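Local atomic coordinates of 2-dehydro-3-deoxyphosphogluconate aldolase (Vibrio fischeri, PDB entry 3NZR), a protein that is an aldolase of the KDGP aldolase family, built on a TIM-barrel-type fold of parallel strands and surrounding helices. Residues V53-M56 against K57-E61. Numbering follows the deposited sequence.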
# COMPACT_ATOMS: atom_id res chain seq x y z
N VAL A 53 21.41 -9.69 -4.35
CA VAL A 53 21.66 -8.62 -5.28
C VAL A 53 22.86 -8.96 -6.19
O VAL A 53 22.80 -8.74 -7.41
CB VAL A 53 21.86 -7.29 -4.56
CG1 VAL A 53 22.43 -6.23 -5.51
CG2 VAL A 53 20.54 -6.82 -3.88
N GLU A 54 23.93 -9.49 -5.60
CA GLU A 54 25.14 -9.89 -6.38
C GLU A 54 24.85 -10.95 -7.42
O GLU A 54 25.29 -10.87 -8.56
CB GLU A 54 26.26 -10.38 -5.43
CG GLU A 54 26.90 -9.24 -4.63
CD GLU A 54 28.09 -9.69 -3.73
OE1 GLU A 54 28.62 -10.83 -3.96
OE2 GLU A 54 28.51 -8.91 -2.82
N ASP A 55 24.08 -11.96 -7.03
CA ASP A 55 23.72 -13.02 -7.98
C ASP A 55 22.80 -12.45 -9.05
O ASP A 55 23.03 -12.63 -10.25
CB ASP A 55 23.04 -14.22 -7.30
CG ASP A 55 23.41 -15.56 -7.94
OD1 ASP A 55 24.55 -15.68 -8.47
OD2 ASP A 55 22.58 -16.50 -7.89
N MSE A 56 21.76 -11.74 -8.63
CA MSE A 56 20.84 -11.24 -9.63
C MSE A 56 21.48 -10.36 -10.69
O MSE A 56 21.03 -10.39 -11.81
CB MSE A 56 19.63 -10.59 -8.99
CG MSE A 56 18.71 -11.67 -8.59
SE MSE A 56 17.21 -10.94 -7.65
CE MSE A 56 16.65 -12.49 -6.56
N LYS A 57 22.55 -9.66 -10.36
CA LYS A 57 23.26 -8.90 -11.36
C LYS A 57 23.80 -9.80 -12.47
O LYS A 57 23.79 -9.44 -13.64
CB LYS A 57 24.36 -8.09 -10.72
CG LYS A 57 23.83 -6.80 -9.97
CD LYS A 57 24.97 -5.86 -9.53
CE LYS A 57 26.10 -6.59 -8.77
NZ LYS A 57 27.22 -5.71 -8.34
N LYS A 58 24.25 -10.99 -12.13
CA LYS A 58 24.74 -11.90 -13.20
C LYS A 58 23.63 -12.35 -14.11
O LYS A 58 23.84 -12.59 -15.29
CB LYS A 58 25.42 -13.13 -12.62
CG LYS A 58 26.70 -12.79 -11.97
CD LYS A 58 27.14 -13.82 -10.94
CE LYS A 58 28.54 -13.44 -10.40
NZ LYS A 58 28.70 -13.94 -9.05
N TYR A 59 22.44 -12.52 -13.57
CA TYR A 59 21.33 -12.88 -14.45
C TYR A 59 20.98 -11.68 -15.37
O TYR A 59 20.62 -11.83 -16.53
CB TYR A 59 20.12 -13.28 -13.63
CG TYR A 59 20.23 -14.63 -12.98
CD1 TYR A 59 19.72 -15.74 -13.60
CD2 TYR A 59 20.81 -14.79 -11.74
CE1 TYR A 59 19.78 -16.99 -13.03
CE2 TYR A 59 20.87 -16.05 -11.14
CZ TYR A 59 20.35 -17.16 -11.82
OH TYR A 59 20.41 -18.45 -11.30
N SER A 60 21.02 -10.47 -14.80
CA SER A 60 20.74 -9.28 -15.59
C SER A 60 21.74 -9.16 -16.82
O SER A 60 21.35 -8.80 -17.92
CB SER A 60 20.79 -8.04 -14.70
OG SER A 60 20.67 -6.92 -15.52
N GLU A 61 22.99 -9.52 -16.61
CA GLU A 61 24.00 -9.44 -17.69
C GLU A 61 23.69 -10.28 -18.91
O GLU A 61 23.95 -9.86 -20.04
CB GLU A 61 25.36 -9.86 -17.18
CG GLU A 61 25.86 -8.99 -16.07
CD GLU A 61 27.35 -9.18 -15.83
OE1 GLU A 61 27.75 -10.27 -15.34
OE2 GLU A 61 28.10 -8.22 -16.15
O HOH W 1 22.47 -18.83 -9.34
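The Tyr59 ring presents an edge to Asp55 one helical turn earlier: OD2 of Asp55 lies in the ring plane, 3.7 Å from CE2 of Tyr59, and the carboxylate stands perpendicular to the ring. The backbone oxygen of Asp55 also sits at this edge, near the ring plane, while CA of Met56 approaches obliquely. All three residues belong to helix 49-61, the crossover helix between strands 37-42 and 67-70 in a beta-alpha-beta unit of the TIM-barrel-type fold. CG of Tyr59 is anti to its carbonyl carbon (chi1 -74°), which swings the ring back along the helix, its CD2-CE2 edge beside the backbone oxygen and carboxylate of Asp55. Beyond the ring, one water joins the two side chains, donating to OD2 of Asp55 at 2.7 Å and hydrogen-bonding OH of Tyr59 at 2.9 Å. The same OD2 is also hydrogen-bonded by Tyr46 OH, so two partners hold this carboxylate oxygen. OD1 of Asp55 meets the aliphatic part of Lys58, which crosses it at about a right angle; Lys58 NZ stays 4.5 Å from OD1, too far for a salt bridge, though the opposite charges may still attract weakly. Selenomethionine Met56 and Tyr59 are buried and both reach Val41 of strand 37-42; Met56 also packs on Ile85 and Val89 of helix 79-89, Tyr59 on Val23 and Ala26 of helix 23-32. O of Val53 accepts the hydrogen bond of Lys57 N at 3.1 Å, and CG of the exposed Lys57 lies beside the same oxygen. Further along, Ser60 N donates to Met56 O at 3.0 Å, in the carbonyl plane, with an N-H...O angle of 160°.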